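Local coordinates for protein putative carbohydrate-active enzyme (Uncultured organism, PDB 5WH8) that probably hydrolyses O-glycosidic bonds of cellulose-type polysaccharides through its glycoside hydrolase family 5 barrel domain, one module of a larger multi-modular cellulase, at residues A[14-22]-A[227-235]; A[133-144]-A[170-181]. All coordinates share one frame; numbering follows the deposited sequence.

Interaction 1: A[14-22]-A[227-235]; sequences LSVQGTQMV and INKGLALFV. With EDO (1,2-ethanediol), chain C; EDO (1,2-ethanediol), chain B.
Ile227 lies in the last turn of helix 217-228, and the methyl of Thr19 packs against its carbonyl O (Thr19 CG2 to Ile227 O 3.6 Å). Thr19 belongs to the type II' turn, Gln17 to Gln20, of the hairpin 15-17/20-22, which lies against the N-terminal end of barrel strand 233-239. Gly230, at positive phi, is the C' residue of a Schellman motif; its N bonds back to Ile227 O, and the same Thr19 methyl rests against its carbonyl carbon. Leu231 presents its carbonyl O to Thr19 CG2 at 3.5 Å, the branch being set there by a chi1 of 61° that puts CG2 anti to the carbonyl carbon. Ala232 is the nearest residue to the turn: its CB sits 3.4 Å from Thr19 O and 3.7 Å from Val16 CG1, while its CA makes a CA-H...O contact with that same Thr19 O. Its N gives a straight bond (174°) to O2 of an ethanediol whose O1 donates to Gly18 O. At Leu233, the backbone N donates to a water that in turn donates to Thr19 O and Leu231 O. Phe234 ends the walk: Met21 SD lies 3.9 Å from Phe234 CE2, an oblique Met-aromatic contact. Met205 of strand 204-211 touches both side chains. With 301 Å² buried and no direct hydrogen bond between the segments, the contact rests on van der Waals packing and one bridging water; the ethanediol probably comes from the crystallisation liquor, so its bridge need not exist natively. The hairpin bonds directly elsewhere, Val16 N to Asn203 OD1.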
loop_
_atom_site.group_PDB
_atom_site.type_symbol
_atom_site.label_atom_id
_atom_site.label_comp_id
_atom_site.label_asym_id
_atom_site.label_seq_id
_atom_site.Cartn_x
_atom_site.Cartn_y
_atom_site.Cartn_z
ATOM N N LEU A 14 13.875 -5.167 -0.152
ATOM C CA LEU A 14 13.886 -3.995 -1.028
ATOM C C LEU A 14 14.462 -2.773 -0.286
ATOM O O LEU A 14 14.362 -2.669 0.948
ATOM C CB LEU A 14 12.466 -3.679 -1.533
ATOM C CG LEU A 14 11.670 -4.855 -2.090
ATOM C CD1 LEU A 14 10.213 -4.442 -2.433
ATOM C CD2 LEU A 14 12.400 -5.466 -3.304
ATOM N N SER A 15 15.076 -1.862 -1.037
ATOM C CA SER A 15 15.513 -0.578 -0.488
ATOM C C SER A 15 15.275 0.539 -1.507
ATOM O O SER A 15 14.841 0.293 -2.634
ATOM C CB SER A 15 16.987 -0.644 -0.080
ATOM O OG SER A 15 17.809 -0.833 -1.200
ATOM N N VAL A 16 15.542 1.778 -1.101
ATOM C CA VAL A 16 15.376 2.942 -1.980
ATOM C C VAL A 16 16.726 3.512 -2.395
ATOM O O VAL A 16 17.552 3.804 -1.539
ATOM C CB VAL A 16 14.540 4.043 -1.274
ATOM C CG1 VAL A 16 14.140 5.136 -2.253
ATOM C CG2 VAL A 16 13.312 3.432 -0.619
ATOM N N GLN A 17 16.934 3.645 -3.704
ATOM C CA GLN A 17 18.133 4.296 -4.264
ATOM C C GLN A 17 17.703 5.430 -5.189
ATOM O O GLN A 17 17.172 5.196 -6.275
ATOM C CB GLN A 17 18.998 3.298 -5.034
ATOM C CG GLN A 17 19.799 2.330 -4.166
ATOM C CD GLN A 17 20.747 1.453 -4.982
ATOM O OE1 GLN A 17 20.828 1.569 -6.207
ATOM N NE2 GLN A 17 21.475 0.577 -4.298
ATOM N N GLY A 18 17.911 6.663 -4.743
ATOM C CA GLY A 18 17.427 7.827 -5.464
ATOM C C GLY A 18 15.920 7.766 -5.598
ATOM O O GLY A 18 15.205 7.603 -4.604
ATOM N N THR A 19 15.428 7.861 -6.827
ATOM C CA THR A 19 13.993 7.842 -7.059
ATOM C C THR A 19 13.430 6.446 -7.266
ATOM O O THR A 19 12.226 6.309 -7.547
ATOM C CB THR A 19 13.604 8.650 -8.296
ATOM O OG1 THR A 19 14.241 8.070 -9.449
ATOM C CG2 THR A 19 14.011 10.113 -8.129
ATOM N N GLN A 20 14.272 5.424 -7.124
ATOM C CA GLN A 20 13.900 4.058 -7.494
ATOM C C GLN A 20 13.977 3.069 -6.348
ATOM O O GLN A 20 14.975 2.994 -5.632
ATOM C CB GLN A 20 14.798 3.564 -8.623
ATOM C CG GLN A 20 14.422 2.181 -9.138
ATOM C CD GLN A 20 13.075 2.183 -9.844
ATOM O OE1 GLN A 20 12.872 2.951 -10.789
ATOM N NE2 GLN A 20 12.131 1.353 -9.368
ATOM N N MET A 21 12.924 2.268 -6.211
ATOM C CA MET A 21 12.943 1.120 -5.314
ATOM C C MET A 21 13.694 -0.028 -6.016
ATOM O O MET A 21 13.429 -0.325 -7.183
ATOM C CB MET A 21 11.506 0.729 -4.942
ATOM C CG MET A 21 11.408 -0.367 -3.875
ATOM S SD MET A 21 9.698 -0.714 -3.359
ATOM C CE MET A 21 9.041 -1.520 -4.830
ATOM N N VAL A 22 14.658 -0.630 -5.320
ATOM C CA VAL A 22 15.496 -1.701 -5.874
ATOM C C VAL A 22 15.465 -2.977 -5.030
ATOM O O VAL A 22 15.143 -2.942 -3.847
ATOM C CB VAL A 22 16.973 -1.233 -6.014
ATOM C CG1 VAL A 22 17.079 -0.094 -6.996
ATOM C CG2 VAL A 22 17.571 -0.826 -4.683
ATOM N N ILE A 227 9.466 13.733 -8.697
ATOM C CA ILE A 227 10.471 12.856 -9.264
ATOM C C ILE A 227 11.718 13.644 -9.699
ATOM O O ILE A 227 12.847 13.243 -9.412
ATOM C CB ILE A 227 9.912 12.067 -10.458
ATOM C CG1 ILE A 227 8.786 11.130 -9.993
ATOM C CG2 ILE A 227 11.058 11.272 -11.169
ATOM C CD1 ILE A 227 7.994 10.512 -11.142
ATOM N N ASN A 228 11.505 14.773 -10.362
ATOM C CA ASN A 228 12.627 15.579 -10.828
ATOM C C ASN A 228 13.436 16.161 -9.680
ATOM O O ASN A 228 14.658 16.383 -9.818
ATOM C CB ASN A 228 12.119 16.687 -11.757
ATOM C CG ASN A 228 11.650 16.151 -13.106
ATOM O OD1 ASN A 228 12.009 15.035 -13.528
ATOM N ND2 ASN A 228 10.872 16.941 -13.801
ATOM N N LYS A 229 12.787 16.376 -8.539
ATOM C CA LYS A 229 13.457 16.841 -7.328
ATOM C C LYS A 229 14.011 15.703 -6.434
ATOM O O LYS A 229 14.487 15.957 -5.325
ATOM C CB LYS A 229 12.500 17.717 -6.526
ATOM C CG LYS A 229 12.196 19.035 -7.262
ATOM C CD LYS A 229 11.386 19.995 -6.425
ATOM C CE LYS A 229 12.193 20.556 -5.255
ATOM N NZ LYS A 229 13.382 21.342 -5.692
ATOM N N GLY A 230 13.920 14.467 -6.920
ATOM C CA GLY A 230 14.607 13.338 -6.313
ATOM C C GLY A 230 13.817 12.425 -5.401
ATOM O O GLY A 230 14.444 11.600 -4.726
ATOM N N LEU A 231 12.486 12.542 -5.365
ATOM C CA LEU A 231 11.667 11.659 -4.505
ATOM C C LEU A 231 11.269 10.358 -5.214
ATOM O O LEU A 231 10.991 10.333 -6.408
ATOM C CB LEU A 231 10.388 12.359 -4.026
ATOM C CG LEU A 231 10.524 13.671 -3.262
ATOM C CD1 LEU A 231 9.262 14.003 -2.522
ATOM C CD2 LEU A 231 11.700 13.643 -2.312
ATOM N N ALA A 232 11.268 9.278 -4.443
ATOM C CA ALA A 232 10.788 7.972 -4.892
ATOM C C ALA A 232 9.314 7.872 -4.520
ATOM O O ALA A 232 8.976 8.031 -3.343
ATOM C CB ALA A 232 11.586 6.856 -4.238
ATOM N N LEU A 233 8.458 7.655 -5.508
ATOM C CA LEU A 233 7.005 7.646 -5.304
ATOM C C LEU A 233 6.473 6.213 -5.315
ATOM O O LEU A 233 6.982 5.357 -6.044
ATOM C CB LEU A 233 6.293 8.447 -6.382
ATOM C CG LEU A 233 6.738 9.892 -6.575
ATOM C CD1 LEU A 233 5.842 10.522 -7.632
ATOM C CD2 LEU A 233 6.710 10.681 -5.268
ATOM N N PHE A 234 5.438 5.958 -4.516
ATOM C CA PHE A 234 4.791 4.644 -4.473
ATOM C C PHE A 234 3.289 4.859 -4.570
ATOM O O PHE A 234 2.734 5.563 -3.735
ATOM C CB PHE A 234 5.150 3.912 -3.165
ATOM C CG PHE A 234 4.993 2.400 -3.190
ATOM C CD1 PHE A 234 3.793 1.789 -3.513
ATOM C CD2 PHE A 234 6.075 1.573 -2.872
ATOM C CE1 PHE A 234 3.679 0.382 -3.512
ATOM C CE2 PHE A 234 5.961 0.180 -2.871
ATOM C CZ PHE A 234 4.760 -0.407 -3.199
ATOM N N VAL A 235 2.611 4.275 -5.567
ATOM C CA VAL A 235 1.147 4.412 -5.614
ATOM C C VAL A 235 0.528 3.312 -4.730
ATOM O O VAL A 235 0.198 2.224 -5.209
ATOM C CB VAL A 235 0.627 4.383 -7.069
ATOM C CG1 VAL A 235 -0.903 4.395 -7.138
ATOM C CG2 VAL A 235 1.160 5.600 -7.821
HETATM C C1 EDO C . 14.612 9.603 -2.260
HETATM O O1 EDO C . 15.094 8.282 -1.986
HETATM C C2 EDO C . 13.489 9.925 -1.286
HETATM O O2 EDO C . 12.268 9.311 -1.720
HETATM C C1 EDO B . 11.462 -3.744 2.739
HETATM O O1 EDO B . 10.681 -2.773 3.416
HETATM C C2 EDO B . 10.573 -4.521 1.788
HETATM O O2 EDO B . 11.343 -5.582 1.248
HETATM O O HOH W 1 9.734 7.931 -8.270
#

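Interaction 2: A[133-144]-A[170-181]. With EDO (1,2-ethanediol), chain B.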
loop_
_atom_site.group_PDB
_atom_site.type_symbol
_atom_site.label_atom_id
_atom_site.label_comp_id
_atom_site.label_asym_id
_atom_site.label_seq_id
_atom_site.Cartn_x
_atom_site.Cartn_y
_atom_site.Cartn_z
ATOM N N SER A 133 7.118 -2.435 14.432
ATOM C CA SER A 133 8.506 -2.430 13.993
ATOM C C SER A 133 9.356 -3.388 14.825
ATOM O O SER A 133 10.242 -4.033 14.276
ATOM C CB SER A 133 9.089 -1.000 14.020
ATOM O OG SER A 133 8.986 -0.375 15.295
ATOM N N ALA A 134 9.074 -3.506 16.121
ATOM C CA ALA A 134 9.757 -4.511 16.946
ATOM C C ALA A 134 9.360 -5.938 16.520
ATOM O O ALA A 134 10.202 -6.811 16.376
ATOM C CB ALA A 134 9.445 -4.299 18.416
ATOM N N LYS A 135 8.074 -6.163 16.292
ATOM C CA LYS A 135 7.577 -7.496 15.950
ATOM C C LYS A 135 8.064 -7.958 14.589
ATOM O O LYS A 135 8.365 -9.140 14.405
ATOM C CB LYS A 135 6.049 -7.512 15.995
ATOM C CG LYS A 135 5.382 -8.853 15.699
ATOM C CD LYS A 135 5.682 -9.891 16.784
ATOM C CE LYS A 135 4.743 -11.091 16.685
ATOM N NZ LYS A 135 4.872 -11.791 15.383
ATOM N N HIS A 136 8.158 -7.027 13.641
ATOM C CA HIS A 136 8.438 -7.405 12.252
ATOM C C HIS A 136 9.820 -6.990 11.767
ATOM O O HIS A 136 10.086 -7.017 10.571
ATOM C CB HIS A 136 7.329 -6.840 11.347
ATOM C CG HIS A 136 5.995 -7.419 11.676
ATOM N ND1 HIS A 136 5.696 -8.756 11.473
ATOM C CD2 HIS A 136 4.913 -6.879 12.275
ATOM C CE1 HIS A 136 4.474 -8.998 11.916
ATOM N NE2 HIS A 136 3.981 -7.875 12.412
ATOM N N LYS A 137 10.722 -6.681 12.707
ATOM C CA LYS A 137 12.107 -6.339 12.348
ATOM C C LYS A 137 12.739 -7.341 11.389
ATOM O O LYS A 137 13.419 -6.962 10.424
ATOM C CB LYS A 137 12.996 -6.249 13.612
ATOM C CG LYS A 137 14.499 -6.122 13.289
ATOM C CD LYS A 137 15.390 -6.195 14.534
ATOM C CE LYS A 137 16.872 -6.032 14.152
ATOM N NZ LYS A 137 17.801 -6.303 15.282
ATOM N N ASP A 138 12.551 -8.623 11.675
ATOM C CA ASP A 138 13.244 -9.666 10.927
ATOM C C ASP A 138 12.423 -10.149 9.734
ATOM O O ASP A 138 12.808 -11.109 9.058
ATOM C CB ASP A 138 13.578 -10.835 11.853
ATOM C CG ASP A 138 14.583 -10.454 12.934
ATOM O OD1 ASP A 138 15.449 -9.585 12.692
ATOM O OD2 ASP A 138 14.489 -11.019 14.035
ATOM N N ASP A 139 11.283 -9.502 9.493
ATOM C CA ASP A 139 10.463 -9.788 8.300
ATOM C C ASP A 139 10.912 -8.914 7.113
ATOM O O ASP A 139 10.679 -7.692 7.117
ATOM C CB ASP A 139 8.979 -9.547 8.604
ATOM C CG ASP A 139 8.384 -10.576 9.551
ATOM O OD1 ASP A 139 8.906 -11.698 9.653
ATOM O OD2 ASP A 139 7.365 -10.268 10.177
ATOM N N LYS A 140 11.529 -9.547 6.112
ATOM C CA LYS A 140 12.077 -8.870 4.935
ATOM C C LYS A 140 10.996 -8.311 4.031
ATOM O O LYS A 140 11.277 -7.450 3.207
ATOM C CB LYS A 140 12.922 -9.827 4.077
ATOM C CG LYS A 140 14.314 -10.127 4.585
ATOM C CD LYS A 140 15.062 -10.864 3.468
ATOM C CE LYS A 140 16.489 -11.185 3.837
ATOM N NZ LYS A 140 17.171 -11.776 2.661
ATOM N N HIS A 141 9.772 -8.823 4.165
ATOM C CA HIS A 141 8.741 -8.558 3.165
ATOM C C HIS A 141 7.771 -7.428 3.512
ATOM O O HIS A 141 6.910 -7.092 2.687
ATOM C CB HIS A 141 7.933 -9.824 2.902
ATOM C CG HIS A 141 7.059 -10.241 4.039
ATOM N ND1 HIS A 141 7.556 -10.536 5.299
ATOM C CD2 HIS A 141 5.722 -10.447 4.105
ATOM C CE1 HIS A 141 6.555 -10.883 6.086
ATOM N NE2 HIS A 141 5.433 -10.847 5.383
ATOM N N VAL A 142 7.881 -6.840 4.705
ATOM C CA VAL A 142 6.971 -5.761 5.100
ATOM C C VAL A 142 7.456 -4.363 4.682
ATOM O O VAL A 142 8.660 -4.080 4.596
ATOM C CB VAL A 142 6.710 -5.734 6.632
ATOM C CG1 VAL A 142 5.993 -7.006 7.082
ATOM C CG2 VAL A 142 7.998 -5.525 7.434
ATOM N N LEU A 143 6.487 -3.496 4.401
ATOM C CA LEU A 143 6.719 -2.060 4.200
ATOM C C LEU A 143 5.777 -1.323 5.142
ATOM O O LEU A 143 4.666 -1.791 5.369
ATOM C CB LEU A 143 6.461 -1.606 2.758
ATOM C CG LEU A 143 7.362 -2.208 1.670
ATOM C CD1 LEU A 143 6.827 -3.561 1.249
ATOM C CD2 LEU A 143 7.449 -1.311 0.447
ATOM N N TYR A 144 6.204 -0.177 5.672
ATOM C CA TYR A 144 5.434 0.560 6.679
ATOM C C TYR A 144 4.845 1.858 6.093
ATOM O O TYR A 144 5.577 2.810 5.798
ATOM C CB TYR A 144 6.347 0.868 7.898
ATOM C CG TYR A 144 6.978 -0.354 8.587
ATOM C CD1 TYR A 144 6.244 -1.527 8.808
ATOM C CD2 TYR A 144 8.294 -0.307 9.053
ATOM C CE1 TYR A 144 6.815 -2.607 9.472
ATOM C CE2 TYR A 144 8.870 -1.375 9.686
ATOM C CZ TYR A 144 8.128 -2.529 9.894
ATOM O OH TYR A 144 8.697 -3.591 10.563
ATOM N N VAL A 170 10.679 6.130 16.121
ATOM C CA VAL A 170 10.123 5.021 16.896
ATOM C C VAL A 170 10.250 3.719 16.107
ATOM O O VAL A 170 10.556 2.662 16.664
ATOM C CB VAL A 170 8.657 5.296 17.258
ATOM C CG1 VAL A 170 7.991 4.079 17.870
ATOM C CG2 VAL A 170 8.557 6.501 18.204
ATOM N N ILE A 171 10.022 3.801 14.804
ATOM C CA ILE A 171 10.192 2.635 13.944
ATOM C C ILE A 171 11.679 2.249 13.806
ATOM O O ILE A 171 12.052 1.087 13.950
ATOM C CB ILE A 171 9.575 2.909 12.542
ATOM C CG1 ILE A 171 8.046 2.964 12.659
ATOM C CG2 ILE A 171 10.047 1.857 11.519
ATOM C CD1 ILE A 171 7.350 3.353 11.331
ATOM N N ARG A 172 12.524 3.236 13.542
ATOM C CA ARG A 172 13.913 2.974 13.181
ATOM C C ARG A 172 14.755 2.526 14.378
ATOM O O ARG A 172 15.773 1.866 14.189
ATOM C CB ARG A 172 14.518 4.219 12.519
ATOM C CG ARG A 172 13.959 4.499 11.112
ATOM C CD ARG A 172 14.554 3.517 10.105
ATOM N NE ARG A 172 13.846 3.352 8.827
ATOM C CZ ARG A 172 14.059 4.075 7.737
ATOM N NH1 ARG A 172 14.912 5.100 7.746
ATOM N NH2 ARG A 172 13.365 3.803 6.641
ATOM N N LYS A 173 14.323 2.821 15.599
ATOM C CA LYS A 173 15.059 2.299 16.760
ATOM C C LYS A 173 14.924 0.771 16.847
ATOM O O LYS A 173 15.793 0.100 17.402
ATOM C CB LYS A 173 14.587 2.952 18.058
ATOM C CG LYS A 173 13.280 2.470 18.604
ATOM C CD LYS A 173 13.062 2.984 20.011
ATOM C CE LYS A 173 11.651 2.727 20.484
ATOM N NZ LYS A 173 11.423 1.304 20.816
ATOM N N ASN A 174 13.834 0.228 16.298
ATOM C CA ASN A 174 13.583 -1.221 16.274
ATOM C C ASN A 174 13.977 -1.917 14.964
ATOM O O ASN A 174 14.414 -3.081 14.969
ATOM C CB ASN A 174 12.105 -1.507 16.515
ATOM C CG ASN A 174 11.627 -1.053 17.875
ATOM O OD1 ASN A 174 12.319 -1.233 18.885
ATOM N ND2 ASN A 174 10.431 -0.479 17.916
ATOM N N ASP A 175 13.777 -1.211 13.849
ATOM C CA ASP A 175 13.859 -1.791 12.509
ATOM C C ASP A 175 14.559 -0.788 11.581
ATOM O O ASP A 175 13.921 0.045 10.919
ATOM C CB ASP A 175 12.443 -2.131 12.022
ATOM C CG ASP A 175 12.435 -2.969 10.762
ATOM O OD1 ASP A 175 13.519 -3.154 10.165
ATOM O OD2 ASP A 175 11.338 -3.441 10.371
ATOM N N PRO A 176 15.895 -0.826 11.560
ATOM C CA PRO A 176 16.672 0.236 10.909
ATOM C C PRO A 176 16.569 0.354 9.379
ATOM O O PRO A 176 16.831 1.441 8.865
ATOM C CB PRO A 176 18.122 -0.115 11.298
ATOM C CG PRO A 176 18.013 -0.916 12.521
ATOM C CD PRO A 176 16.725 -1.674 12.439
ATOM N N ASP A 177 16.231 -0.722 8.672
ATOM C CA ASP A 177 16.389 -0.746 7.203
ATOM C C ASP A 177 15.090 -0.874 6.369
ATOM O O ASP A 177 15.108 -0.755 5.145
ATOM C CB ASP A 177 17.348 -1.878 6.849
ATOM C CG ASP A 177 18.757 -1.609 7.362
ATOM O OD1 ASP A 177 19.393 -0.678 6.837
ATOM O OD2 ASP A 177 19.211 -2.299 8.295
ATOM N N LYS A 178 13.978 -1.101 7.029
ATOM C CA LYS A 178 12.706 -1.379 6.340
ATOM C C LYS A 178 12.187 -0.109 5.660
ATOM O O LYS A 178 12.357 0.979 6.188
ATOM C CB LYS A 178 11.710 -1.919 7.364
ATOM C CG LYS A 178 10.796 -3.068 6.892
ATOM C CD LYS A 178 11.550 -4.272 6.389
ATOM C CE LYS A 178 12.465 -4.900 7.427
ATOM N NZ LYS A 178 11.721 -5.485 8.591
ATOM N N ILE A 179 11.613 -0.229 4.461
ATOM C CA ILE A 179 11.050 0.935 3.765
ATOM C C ILE A 179 9.844 1.514 4.499
ATOM O O ILE A 179 8.943 0.778 4.930
ATOM C CB ILE A 179 10.644 0.591 2.328
ATOM C CG1 ILE A 179 11.873 0.109 1.556
ATOM C CG2 ILE A 179 9.967 1.803 1.620
ATOM C CD1 ILE A 179 11.617 -0.249 0.118
ATOM N N ILE A 180 9.877 2.837 4.666
ATOM C CA ILE A 180 8.761 3.610 5.206
ATOM C C ILE A 180 8.188 4.441 4.072
ATOM O O ILE A 180 8.941 5.062 3.305
ATOM C CB ILE A 180 9.204 4.523 6.379
ATOM C CG1 ILE A 180 9.635 3.640 7.552
ATOM C CG2 ILE A 180 8.092 5.472 6.799
ATOM C CD1 ILE A 180 10.329 4.368 8.684
ATOM N N ILE A 181 6.860 4.408 3.923
ATOM C CA ILE A 181 6.161 5.157 2.864
ATOM C C ILE A 181 5.343 6.235 3.560
ATOM O O ILE A 181 4.497 5.917 4.403
ATOM C CB ILE A 181 5.213 4.276 2.003
ATOM C CG1 ILE A 181 5.917 3.021 1.485
ATOM C CG2 ILE A 181 4.634 5.108 0.813
ATOM C CD1 ILE A 181 4.995 1.971 0.844
HETATM C C1 EDO B . 11.462 -3.744 2.739
HETATM O O1 EDO B . 10.681 -2.773 3.416
HETATM C C2 EDO B . 10.573 -4.521 1.788
HETATM O O2 EDO B . 11.343 -5.582 1.248
#
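Lys178 and Tyr144 meet within a beta-alpha-beta unit of the TIM barrel, strand 142-145, helix 157-172 and strand 180-182. The lysine can be followed outward. Its CB lies 3.7 Å from Tyr144 CE2, oblique to the ring; CG passes Val142 O and Val142 CG2, and CD continues past the same carbonyl. Bends at chi2, chi3 and chi4, all near +60°, curl the chain back until CE reaches Asp139 O. NZ then donates to Lys137 O and Asp139 O, both at 2.9 Å, approaching each from above its carbonyl plane rather than on a lone pair. Its third bond is a salt bridge to Asp175 OD2, met on the syn side at 2.7 Å. Three acceptors thus grip the buried ammonium and tie the loop after helix 122-135 to the one after helix 157-172. Asp175 OD2 also accepts from Tyr144 OH, the ring and carboxylate planes standing 82° apart; two donors on one oxygen would favour the ionised carboxylate. Beyond them the strands pair in parallel: Tyr144 N donates to Ile179 O, and Tyr144 O accepts from Ile181 N. Ile171 CG2 packs on Tyr144 CD2 at 3.7 Å, and the Trp129 ring meets the tyrosine ring. Farther along, Asn174 ND2 bonds to Ser133 OG at 3.0 Å and 171°, the oxygen lying in the amide plane, while Ser133 OG also bonds to Trp129 O.

How the interactions relate
Interaction 1 seats the N-terminal hairpin beside barrel strand 233-239, whereas interaction 2 joins two adjacent strands of the same eight-stranded barrel; their centres are about 18 Å apart. They meet through apolar side chains: Phe234 CE2 lies 3.9 Å from Leu143 CD2, and Phe234 CD2 lies 3.9 Å from Ile181 CD1. Separately, the Leu14 carbonyl O packs 3.8 Å from Ile179 CD1. One ethanediol, probably from the crystallisation liquor, bridges them in the crystal, accepting from Leu14 N and Ile179 N and donating to Lys140 O and Val142 O. All of this gathers where the barrel strands begin; in TIM barrels the active site lies at the other, C-terminal ends, so neither contact appears to be catalytic.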